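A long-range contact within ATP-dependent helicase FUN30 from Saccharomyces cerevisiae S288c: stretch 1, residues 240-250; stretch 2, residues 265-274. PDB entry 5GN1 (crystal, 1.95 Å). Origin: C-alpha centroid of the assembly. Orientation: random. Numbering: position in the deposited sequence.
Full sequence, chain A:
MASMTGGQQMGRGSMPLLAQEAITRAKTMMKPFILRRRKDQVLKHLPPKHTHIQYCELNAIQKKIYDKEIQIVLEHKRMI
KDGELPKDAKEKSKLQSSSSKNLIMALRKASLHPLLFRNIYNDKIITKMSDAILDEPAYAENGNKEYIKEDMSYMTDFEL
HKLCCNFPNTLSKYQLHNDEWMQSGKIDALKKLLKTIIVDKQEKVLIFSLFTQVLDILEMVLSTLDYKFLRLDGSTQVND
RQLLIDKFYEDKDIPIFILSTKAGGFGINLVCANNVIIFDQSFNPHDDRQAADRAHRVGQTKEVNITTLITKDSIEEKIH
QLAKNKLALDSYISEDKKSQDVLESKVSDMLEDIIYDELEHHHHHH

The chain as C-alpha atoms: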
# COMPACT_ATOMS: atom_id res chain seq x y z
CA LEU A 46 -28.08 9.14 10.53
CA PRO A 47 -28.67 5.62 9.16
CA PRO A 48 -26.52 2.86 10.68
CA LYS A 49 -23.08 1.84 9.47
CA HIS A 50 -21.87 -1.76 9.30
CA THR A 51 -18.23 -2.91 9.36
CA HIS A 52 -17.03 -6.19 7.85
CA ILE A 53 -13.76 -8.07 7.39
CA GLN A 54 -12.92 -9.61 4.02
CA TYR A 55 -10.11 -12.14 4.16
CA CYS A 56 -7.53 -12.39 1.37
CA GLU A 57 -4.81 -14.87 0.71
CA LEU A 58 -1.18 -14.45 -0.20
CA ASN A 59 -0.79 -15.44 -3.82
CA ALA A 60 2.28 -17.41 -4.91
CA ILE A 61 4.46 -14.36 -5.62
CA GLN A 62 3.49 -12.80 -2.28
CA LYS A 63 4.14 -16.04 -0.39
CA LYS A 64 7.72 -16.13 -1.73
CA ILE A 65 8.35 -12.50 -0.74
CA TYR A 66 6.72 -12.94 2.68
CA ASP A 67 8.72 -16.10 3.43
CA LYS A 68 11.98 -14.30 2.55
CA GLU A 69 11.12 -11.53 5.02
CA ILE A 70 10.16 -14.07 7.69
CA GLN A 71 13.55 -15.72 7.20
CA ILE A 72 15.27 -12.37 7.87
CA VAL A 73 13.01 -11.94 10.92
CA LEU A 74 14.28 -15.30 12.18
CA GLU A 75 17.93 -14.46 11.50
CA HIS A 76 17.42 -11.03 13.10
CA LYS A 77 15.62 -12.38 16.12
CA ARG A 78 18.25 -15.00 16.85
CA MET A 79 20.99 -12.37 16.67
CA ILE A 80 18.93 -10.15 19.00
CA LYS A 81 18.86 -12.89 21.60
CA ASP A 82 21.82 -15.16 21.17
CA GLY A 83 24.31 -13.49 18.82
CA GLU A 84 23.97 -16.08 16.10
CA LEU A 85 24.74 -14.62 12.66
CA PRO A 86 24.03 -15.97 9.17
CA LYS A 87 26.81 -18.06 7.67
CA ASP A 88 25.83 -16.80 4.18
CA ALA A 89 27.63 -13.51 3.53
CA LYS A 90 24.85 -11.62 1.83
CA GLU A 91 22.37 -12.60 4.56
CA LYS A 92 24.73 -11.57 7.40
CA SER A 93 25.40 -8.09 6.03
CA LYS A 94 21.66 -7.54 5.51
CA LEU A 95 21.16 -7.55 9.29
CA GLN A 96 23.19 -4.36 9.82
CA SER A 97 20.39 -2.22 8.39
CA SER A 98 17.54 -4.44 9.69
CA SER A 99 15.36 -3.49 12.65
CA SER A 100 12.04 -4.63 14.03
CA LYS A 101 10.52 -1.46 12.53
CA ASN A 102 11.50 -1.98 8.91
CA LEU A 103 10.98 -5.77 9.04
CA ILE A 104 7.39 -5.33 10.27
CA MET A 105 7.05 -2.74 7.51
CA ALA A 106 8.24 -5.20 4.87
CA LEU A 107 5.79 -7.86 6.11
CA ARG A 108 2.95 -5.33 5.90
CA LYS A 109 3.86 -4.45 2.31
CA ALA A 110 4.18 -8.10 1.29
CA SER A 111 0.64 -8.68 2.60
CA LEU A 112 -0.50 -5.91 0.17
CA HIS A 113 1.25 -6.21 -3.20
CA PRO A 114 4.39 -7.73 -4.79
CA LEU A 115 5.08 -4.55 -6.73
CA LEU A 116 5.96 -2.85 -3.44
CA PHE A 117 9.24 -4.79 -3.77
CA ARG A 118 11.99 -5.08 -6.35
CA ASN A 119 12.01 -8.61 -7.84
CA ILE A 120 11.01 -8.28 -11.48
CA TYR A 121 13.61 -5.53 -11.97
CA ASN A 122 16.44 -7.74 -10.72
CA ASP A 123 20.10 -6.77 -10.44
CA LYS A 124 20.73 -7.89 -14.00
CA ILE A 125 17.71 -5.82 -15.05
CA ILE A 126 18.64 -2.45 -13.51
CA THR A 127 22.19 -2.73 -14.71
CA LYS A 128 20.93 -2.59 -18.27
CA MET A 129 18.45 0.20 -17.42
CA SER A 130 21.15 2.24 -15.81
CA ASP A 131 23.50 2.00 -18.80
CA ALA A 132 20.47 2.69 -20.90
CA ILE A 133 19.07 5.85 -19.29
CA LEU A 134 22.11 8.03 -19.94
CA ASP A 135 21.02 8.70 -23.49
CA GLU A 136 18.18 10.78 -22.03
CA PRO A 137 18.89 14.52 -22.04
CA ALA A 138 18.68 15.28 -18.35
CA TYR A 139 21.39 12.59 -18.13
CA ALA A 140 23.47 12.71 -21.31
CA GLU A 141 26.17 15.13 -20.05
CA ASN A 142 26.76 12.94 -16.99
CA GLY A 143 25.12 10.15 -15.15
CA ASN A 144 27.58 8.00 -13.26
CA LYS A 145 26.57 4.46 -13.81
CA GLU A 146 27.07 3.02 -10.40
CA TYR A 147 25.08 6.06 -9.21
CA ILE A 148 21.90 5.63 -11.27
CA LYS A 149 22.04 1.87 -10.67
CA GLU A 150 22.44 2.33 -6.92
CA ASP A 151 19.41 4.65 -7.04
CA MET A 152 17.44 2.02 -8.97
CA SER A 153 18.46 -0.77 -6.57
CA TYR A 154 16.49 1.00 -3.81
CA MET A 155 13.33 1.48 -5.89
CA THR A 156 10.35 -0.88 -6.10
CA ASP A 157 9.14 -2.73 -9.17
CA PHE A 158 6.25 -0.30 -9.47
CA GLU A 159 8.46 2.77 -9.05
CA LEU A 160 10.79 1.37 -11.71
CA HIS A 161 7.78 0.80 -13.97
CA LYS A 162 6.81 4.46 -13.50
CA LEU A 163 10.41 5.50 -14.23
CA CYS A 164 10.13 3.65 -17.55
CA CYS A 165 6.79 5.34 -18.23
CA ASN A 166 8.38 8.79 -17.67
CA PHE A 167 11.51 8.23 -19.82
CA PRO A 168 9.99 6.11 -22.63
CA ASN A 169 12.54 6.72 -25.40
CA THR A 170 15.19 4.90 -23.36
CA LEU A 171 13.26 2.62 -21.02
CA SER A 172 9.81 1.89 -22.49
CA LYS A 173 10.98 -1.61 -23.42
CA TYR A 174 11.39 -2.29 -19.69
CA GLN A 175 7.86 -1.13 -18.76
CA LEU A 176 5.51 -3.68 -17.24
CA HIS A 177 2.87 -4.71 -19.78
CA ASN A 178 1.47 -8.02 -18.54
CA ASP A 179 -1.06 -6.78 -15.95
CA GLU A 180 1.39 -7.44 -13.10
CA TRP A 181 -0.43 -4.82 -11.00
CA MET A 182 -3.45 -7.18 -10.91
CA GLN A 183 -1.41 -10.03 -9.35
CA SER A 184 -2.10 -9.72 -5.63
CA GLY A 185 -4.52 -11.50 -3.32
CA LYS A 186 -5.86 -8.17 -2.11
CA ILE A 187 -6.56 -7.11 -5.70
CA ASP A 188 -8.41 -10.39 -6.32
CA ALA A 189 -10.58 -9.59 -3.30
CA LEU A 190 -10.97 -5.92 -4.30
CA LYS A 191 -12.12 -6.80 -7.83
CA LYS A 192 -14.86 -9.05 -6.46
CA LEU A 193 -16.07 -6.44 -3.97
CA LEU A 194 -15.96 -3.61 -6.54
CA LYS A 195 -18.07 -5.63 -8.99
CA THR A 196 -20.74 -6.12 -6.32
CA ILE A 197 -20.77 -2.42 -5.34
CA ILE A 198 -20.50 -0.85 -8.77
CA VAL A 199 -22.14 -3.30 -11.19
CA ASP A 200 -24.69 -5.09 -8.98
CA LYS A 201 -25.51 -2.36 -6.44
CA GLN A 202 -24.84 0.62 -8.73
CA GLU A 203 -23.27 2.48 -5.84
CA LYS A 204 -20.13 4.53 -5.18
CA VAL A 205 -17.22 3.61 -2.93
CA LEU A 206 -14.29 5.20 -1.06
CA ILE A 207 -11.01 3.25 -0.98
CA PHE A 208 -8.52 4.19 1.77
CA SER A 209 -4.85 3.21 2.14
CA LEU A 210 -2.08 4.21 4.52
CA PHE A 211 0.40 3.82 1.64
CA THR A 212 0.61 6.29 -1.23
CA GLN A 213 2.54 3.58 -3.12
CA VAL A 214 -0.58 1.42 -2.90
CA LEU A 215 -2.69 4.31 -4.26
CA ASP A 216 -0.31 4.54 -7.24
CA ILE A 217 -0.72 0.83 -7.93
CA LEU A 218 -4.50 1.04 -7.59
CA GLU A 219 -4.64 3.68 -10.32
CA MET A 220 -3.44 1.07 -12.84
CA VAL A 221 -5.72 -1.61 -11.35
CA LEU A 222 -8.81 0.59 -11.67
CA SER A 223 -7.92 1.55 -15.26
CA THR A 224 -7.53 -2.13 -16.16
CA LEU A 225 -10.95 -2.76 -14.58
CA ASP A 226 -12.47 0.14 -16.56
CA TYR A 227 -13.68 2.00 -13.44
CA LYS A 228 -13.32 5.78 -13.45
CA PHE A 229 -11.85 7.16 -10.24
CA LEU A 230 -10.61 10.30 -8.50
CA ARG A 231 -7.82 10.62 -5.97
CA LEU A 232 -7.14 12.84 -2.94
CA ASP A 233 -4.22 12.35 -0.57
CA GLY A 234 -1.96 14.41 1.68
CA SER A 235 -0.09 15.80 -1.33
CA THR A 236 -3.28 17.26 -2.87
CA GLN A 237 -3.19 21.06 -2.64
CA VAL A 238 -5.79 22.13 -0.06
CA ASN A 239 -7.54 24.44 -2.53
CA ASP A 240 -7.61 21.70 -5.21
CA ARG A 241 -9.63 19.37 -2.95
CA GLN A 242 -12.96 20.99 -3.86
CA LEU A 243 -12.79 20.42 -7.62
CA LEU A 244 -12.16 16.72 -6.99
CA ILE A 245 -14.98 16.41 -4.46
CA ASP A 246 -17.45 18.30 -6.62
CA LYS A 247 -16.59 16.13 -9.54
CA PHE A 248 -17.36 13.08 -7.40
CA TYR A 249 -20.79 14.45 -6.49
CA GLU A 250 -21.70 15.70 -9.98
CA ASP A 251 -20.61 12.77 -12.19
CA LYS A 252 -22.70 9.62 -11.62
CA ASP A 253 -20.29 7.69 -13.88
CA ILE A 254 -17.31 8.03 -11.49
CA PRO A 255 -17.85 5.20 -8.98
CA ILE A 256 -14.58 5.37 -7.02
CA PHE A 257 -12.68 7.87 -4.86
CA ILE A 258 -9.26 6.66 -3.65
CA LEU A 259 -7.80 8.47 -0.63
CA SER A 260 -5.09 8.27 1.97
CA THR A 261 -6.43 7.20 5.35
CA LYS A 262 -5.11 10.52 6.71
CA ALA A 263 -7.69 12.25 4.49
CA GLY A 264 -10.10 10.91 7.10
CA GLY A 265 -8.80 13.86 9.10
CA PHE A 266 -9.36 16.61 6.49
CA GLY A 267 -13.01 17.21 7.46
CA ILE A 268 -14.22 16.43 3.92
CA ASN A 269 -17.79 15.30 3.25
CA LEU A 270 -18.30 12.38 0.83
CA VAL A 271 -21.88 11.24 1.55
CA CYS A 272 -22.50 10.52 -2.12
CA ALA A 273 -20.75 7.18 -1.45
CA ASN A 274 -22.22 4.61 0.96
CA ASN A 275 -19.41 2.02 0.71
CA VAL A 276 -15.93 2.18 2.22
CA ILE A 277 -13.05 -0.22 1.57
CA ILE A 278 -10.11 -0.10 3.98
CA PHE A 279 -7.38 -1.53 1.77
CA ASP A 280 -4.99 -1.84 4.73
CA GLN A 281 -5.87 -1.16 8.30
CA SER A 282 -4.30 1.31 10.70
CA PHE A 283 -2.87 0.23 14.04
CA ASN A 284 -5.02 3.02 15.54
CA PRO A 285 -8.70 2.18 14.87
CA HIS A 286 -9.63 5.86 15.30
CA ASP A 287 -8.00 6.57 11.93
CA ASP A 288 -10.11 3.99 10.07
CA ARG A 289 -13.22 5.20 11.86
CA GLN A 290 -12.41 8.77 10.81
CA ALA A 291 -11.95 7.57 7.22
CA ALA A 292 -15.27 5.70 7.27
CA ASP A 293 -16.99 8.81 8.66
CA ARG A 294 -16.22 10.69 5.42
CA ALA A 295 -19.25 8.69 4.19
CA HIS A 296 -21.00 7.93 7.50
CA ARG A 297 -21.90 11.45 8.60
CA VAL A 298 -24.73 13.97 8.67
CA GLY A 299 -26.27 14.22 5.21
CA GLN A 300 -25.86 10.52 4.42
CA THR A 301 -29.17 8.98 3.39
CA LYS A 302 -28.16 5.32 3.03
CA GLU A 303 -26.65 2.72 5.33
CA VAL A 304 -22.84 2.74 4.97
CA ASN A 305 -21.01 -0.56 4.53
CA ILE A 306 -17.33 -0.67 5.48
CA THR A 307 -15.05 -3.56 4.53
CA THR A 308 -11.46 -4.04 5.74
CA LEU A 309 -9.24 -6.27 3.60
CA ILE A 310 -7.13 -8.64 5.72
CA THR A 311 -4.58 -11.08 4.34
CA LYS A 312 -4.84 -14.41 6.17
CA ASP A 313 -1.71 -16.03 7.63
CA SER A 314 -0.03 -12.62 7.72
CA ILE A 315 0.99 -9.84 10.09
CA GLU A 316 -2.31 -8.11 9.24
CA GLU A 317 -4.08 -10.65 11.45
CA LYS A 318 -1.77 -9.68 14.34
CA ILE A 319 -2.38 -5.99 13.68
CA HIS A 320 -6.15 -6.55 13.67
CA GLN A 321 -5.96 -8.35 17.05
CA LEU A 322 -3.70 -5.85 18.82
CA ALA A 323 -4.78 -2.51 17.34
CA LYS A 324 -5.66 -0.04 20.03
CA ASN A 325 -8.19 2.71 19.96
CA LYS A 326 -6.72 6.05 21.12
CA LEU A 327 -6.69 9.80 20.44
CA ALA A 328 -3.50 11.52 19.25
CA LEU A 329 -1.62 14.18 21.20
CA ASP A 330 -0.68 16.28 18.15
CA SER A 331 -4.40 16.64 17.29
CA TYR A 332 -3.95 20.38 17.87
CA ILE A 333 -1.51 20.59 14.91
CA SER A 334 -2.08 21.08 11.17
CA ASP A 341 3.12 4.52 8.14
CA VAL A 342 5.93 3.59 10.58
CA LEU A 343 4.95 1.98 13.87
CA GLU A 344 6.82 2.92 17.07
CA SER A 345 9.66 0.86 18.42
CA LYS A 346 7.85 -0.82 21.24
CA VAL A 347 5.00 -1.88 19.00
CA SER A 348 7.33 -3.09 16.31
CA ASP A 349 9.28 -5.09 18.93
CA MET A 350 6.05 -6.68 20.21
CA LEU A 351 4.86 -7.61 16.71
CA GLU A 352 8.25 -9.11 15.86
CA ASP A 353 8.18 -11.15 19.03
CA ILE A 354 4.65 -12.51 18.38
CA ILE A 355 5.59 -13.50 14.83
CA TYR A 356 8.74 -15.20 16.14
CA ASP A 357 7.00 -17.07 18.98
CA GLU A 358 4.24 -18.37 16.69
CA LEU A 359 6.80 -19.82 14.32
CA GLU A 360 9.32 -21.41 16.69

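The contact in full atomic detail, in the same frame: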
# COMPACT_ATOMS: atom_id res chain seq x y z
N ASP A 240 -7.21 22.63 -4.15
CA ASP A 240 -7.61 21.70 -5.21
C ASP A 240 -8.55 20.59 -4.74
O ASP A 240 -9.07 19.84 -5.58
CB ASP A 240 -6.39 21.03 -5.85
CG ASP A 240 -5.49 22.01 -6.56
OD1 ASP A 240 -5.86 23.20 -6.67
OD2 ASP A 240 -4.40 21.58 -7.00
N ARG A 241 -8.77 20.44 -3.44
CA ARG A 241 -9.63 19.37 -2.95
C ARG A 241 -11.06 19.53 -3.48
O ARG A 241 -11.71 18.53 -3.82
CB ARG A 241 -9.63 19.35 -1.43
CG ARG A 241 -8.28 18.95 -0.87
CD ARG A 241 -8.30 19.04 0.61
NE ARG A 241 -7.02 18.67 1.18
CZ ARG A 241 -6.71 18.85 2.46
NH1 ARG A 241 -7.60 19.41 3.27
NH2 ARG A 241 -5.52 18.50 2.92
N GLN A 242 -11.55 20.77 -3.56
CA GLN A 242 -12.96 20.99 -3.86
C GLN A 242 -13.32 20.52 -5.26
O GLN A 242 -14.35 19.89 -5.47
CB GLN A 242 -13.31 22.47 -3.68
CG GLN A 242 -14.79 22.73 -3.83
CD GLN A 242 -15.59 21.92 -2.83
OE1 GLN A 242 -16.33 21.00 -3.20
NE2 GLN A 242 -15.45 22.24 -1.54
N LEU A 243 -12.49 20.85 -6.26
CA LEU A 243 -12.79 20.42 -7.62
C LEU A 243 -12.94 18.90 -7.70
O LEU A 243 -13.83 18.40 -8.41
CB LEU A 243 -11.71 20.88 -8.59
CG LEU A 243 -11.92 20.56 -10.08
CD1 LEU A 243 -12.72 21.65 -10.81
CD2 LEU A 243 -10.59 20.31 -10.79
N LEU A 244 -12.09 18.18 -6.98
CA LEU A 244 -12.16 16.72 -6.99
C LEU A 244 -13.46 16.23 -6.35
O LEU A 244 -14.15 15.38 -6.91
CB LEU A 244 -10.95 16.13 -6.25
CG LEU A 244 -9.58 16.39 -6.87
CD1 LEU A 244 -8.47 16.04 -5.89
CD2 LEU A 244 -9.42 15.60 -8.16
N ILE A 245 -13.77 16.78 -5.18
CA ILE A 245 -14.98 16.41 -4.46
C ILE A 245 -16.22 16.71 -5.29
O ILE A 245 -17.08 15.85 -5.47
CB ILE A 245 -15.08 17.14 -3.11
CG1 ILE A 245 -13.91 16.70 -2.23
CG2 ILE A 245 -16.41 16.84 -2.44
CD1 ILE A 245 -13.83 17.44 -0.91
N ASP A 246 -16.31 17.93 -5.81
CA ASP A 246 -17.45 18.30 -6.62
C ASP A 246 -17.56 17.36 -7.78
O ASP A 246 -18.66 16.91 -8.11
CB ASP A 246 -17.31 19.71 -7.16
CG ASP A 246 -17.55 20.74 -6.13
OD1 ASP A 246 -18.13 20.41 -5.07
OD2 ASP A 246 -17.16 21.90 -6.36
N LYS A 247 -16.44 17.04 -8.43
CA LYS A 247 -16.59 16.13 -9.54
C LYS A 247 -17.21 14.80 -9.12
O LYS A 247 -18.00 14.21 -9.85
CB LYS A 247 -15.23 15.90 -10.14
CG LYS A 247 -15.14 15.85 -11.63
CD LYS A 247 -13.69 16.12 -11.99
CE LYS A 247 -13.35 15.75 -13.43
NZ LYS A 247 -11.89 15.92 -13.65
N PHE A 248 -16.86 14.34 -7.92
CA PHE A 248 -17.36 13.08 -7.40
C PHE A 248 -18.87 13.13 -7.21
O PHE A 248 -19.58 12.17 -7.52
CB PHE A 248 -16.68 12.74 -6.07
CG PHE A 248 -16.83 11.30 -5.66
CD1 PHE A 248 -16.55 10.28 -6.55
CD2 PHE A 248 -17.27 10.97 -4.39
CE1 PHE A 248 -16.69 8.95 -6.18
CE2 PHE A 248 -17.41 9.65 -4.01
CZ PHE A 248 -17.12 8.64 -4.91
N TYR A 249 -19.36 14.27 -6.72
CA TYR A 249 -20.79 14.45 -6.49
C TYR A 249 -21.55 14.61 -7.80
O TYR A 249 -22.69 14.14 -7.91
CB TYR A 249 -21.03 15.69 -5.62
CG TYR A 249 -20.95 15.43 -4.14
CD1 TYR A 249 -22.07 15.01 -3.43
CD2 TYR A 249 -19.75 15.59 -3.45
CE1 TYR A 249 -21.99 14.78 -2.06
CE2 TYR A 249 -19.66 15.35 -2.10
CZ TYR A 249 -20.78 14.95 -1.40
OH TYR A 249 -20.68 14.74 -0.03
N GLU A 250 -20.96 15.28 -8.79
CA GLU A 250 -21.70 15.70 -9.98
C GLU A 250 -21.78 14.59 -11.02
O GLU A 250 -22.80 14.46 -11.72
CB GLU A 250 -21.04 16.95 -10.57
CG GLU A 250 -21.85 17.68 -11.66
CD GLU A 250 -21.66 17.08 -13.05
OE1 GLU A 250 -20.64 16.38 -13.28
OE2 GLU A 250 -22.53 17.29 -13.91
N GLY A 265 -8.93 12.72 8.23
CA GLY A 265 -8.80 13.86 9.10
C GLY A 265 -8.97 15.23 8.48
O GLY A 265 -8.84 16.24 9.18
N PHE A 266 -9.27 15.32 7.18
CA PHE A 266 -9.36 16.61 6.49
C PHE A 266 -10.72 17.27 6.62
O PHE A 266 -10.93 18.34 6.04
CB PHE A 266 -9.03 16.46 4.99
CG PHE A 266 -7.64 15.95 4.70
CD1 PHE A 266 -6.69 15.81 5.70
CD2 PHE A 266 -7.28 15.61 3.39
CE1 PHE A 266 -5.41 15.34 5.42
CE2 PHE A 266 -5.99 15.14 3.10
CZ PHE A 266 -5.06 15.01 4.12
N GLY A 267 -11.66 16.67 7.35
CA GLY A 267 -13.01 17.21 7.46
C GLY A 267 -13.76 17.32 6.14
O GLY A 267 -14.57 18.24 5.98
N ILE A 268 -13.52 16.40 5.20
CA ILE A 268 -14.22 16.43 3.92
C ILE A 268 -15.48 15.58 4.04
O ILE A 268 -15.56 14.65 4.85
CB ILE A 268 -13.33 15.96 2.75
CG1 ILE A 268 -12.86 14.52 2.98
CG2 ILE A 268 -12.14 16.89 2.58
CD1 ILE A 268 -11.83 14.05 1.96
N ASN A 269 -16.46 15.90 3.20
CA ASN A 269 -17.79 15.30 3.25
C ASN A 269 -18.05 14.55 1.94
O ASN A 269 -18.17 15.17 0.89
CB ASN A 269 -18.84 16.39 3.47
CG ASN A 269 -20.22 15.83 3.73
OD1 ASN A 269 -20.67 14.93 3.03
ND2 ASN A 269 -20.89 16.34 4.76
N LEU A 270 -18.16 13.23 2.02
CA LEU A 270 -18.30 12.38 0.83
C LEU A 270 -19.53 11.49 0.93
O LEU A 270 -19.48 10.30 0.61
CB LEU A 270 -17.04 11.54 0.60
CG LEU A 270 -15.78 12.38 0.32
CD1 LEU A 270 -14.49 11.56 0.36
CD2 LEU A 270 -15.95 13.07 -1.00
N VAL A 271 -20.69 12.07 1.32
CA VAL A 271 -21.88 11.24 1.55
C VAL A 271 -22.49 10.72 0.26
O VAL A 271 -23.45 9.94 0.31
CB VAL A 271 -22.96 11.97 2.38
CG1 VAL A 271 -22.44 12.28 3.78
CG2 VAL A 271 -23.46 13.22 1.68
N CYS A 272 -21.97 11.12 -0.90
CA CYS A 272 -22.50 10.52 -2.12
C CYS A 272 -22.02 9.09 -2.32
O CYS A 272 -22.50 8.42 -3.25
CB CYS A 272 -22.13 11.38 -3.34
SG CYS A 272 -20.38 11.73 -3.50
N ALA A 273 -21.10 8.60 -1.50
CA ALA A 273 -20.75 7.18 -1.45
C ALA A 273 -21.33 6.57 -0.18
O ALA A 273 -21.36 7.23 0.86
CB ALA A 273 -19.23 7.00 -1.46
N ASN A 274 -21.80 5.32 -0.25
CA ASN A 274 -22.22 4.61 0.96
C ASN A 274 -21.46 3.30 1.15
O ASN A 274 -21.92 2.43 1.90
CB ASN A 274 -23.74 4.37 0.98
CG ASN A 274 -24.21 3.40 -0.09
OD1 ASN A 274 -23.88 3.53 -1.27
ND2 ASN A 274 -25.03 2.42 0.31

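A single helix packs against an irregular segment here. Most of the first stretch is helical, running through Glu250, and the backbone donors from Ile245 to Glu250 are met by i-to-i+4 bonds such as Ile245 N to Arg241 O (3.0 Å) and Tyr249 N to Ile245 O (3.0 Å). The second stretch has no strand pairing to satisfy its backbone; its one local backbone-to-backbone bond, Ala273 N to Leu270 O at 3.2 Å, closes a type I turn from Leu270 to Ala273. The CA atoms of Ile245 and Leu270 lie 7.4 Å apart and those of Tyr249 and Cys272 6.1 Å, so the two chains run alongside each other in the same direction at these points. Arg241, Ile245, Phe248 and Tyr249, which recur on one side of the helix at steps of four, three and one, supply the contact, which buries 520 Å² in all.

The polar centre is the Tyr249 hydroxyl. It donates to the carbonyl of Asn269, OH to O 2.7 Å, and accepts from the backbone of Val271, N to OH 3.0 Å with an N-H...O angle of 131°. One side-chain group thus serves both a backbone acceptor and a backbone donor of the irregular segment. Val271 N also makes a weak bond to Asn269 OD1 (3.3 Å, 147°) within its own stretch. Although Tyr249 OH lies 3.1 Å from Asn269 OD1, the angle is poor and no bond is assigned. The CA-to-CB bond of Tyr249 points sideways, yet its long side chain carries the hydroxyl to these partners.

Cys272 sits against both aromatic rings. Its SG is 3.6 Å from the centroid of the Tyr249 ring and only 6° off the normal, squarely over the face; toward Phe248 the approach is oblique, SG to centroid 4.2 Å at 51°, with SG to CD2 at 3.3 Å. The polarisable sulfur suits such close aromatic packing. Phe248 also meets Leu270, CD2 to CD2 4.2 Å, and presents its edge to Ala273, CE2 to CB 4.1 Å.

Ile245 continues the apolar surface, its CD1 3.9 Å from Ile268 CG2 and its CG2 4.1 Å from Leu270 CD2. One helical turn earlier, the extended Arg241 lays its guanidinium flat on Phe266: the planes differ by 5°, the centres are 3.9 Å apart, and CZ stands 3.9 Å from the ring centroid, 31° off the normal. This stack is also a cation-pi contact, pairing positive charge with the ring's electron-rich face. It supplies no hydrogen-bond acceptor to the guanidinium.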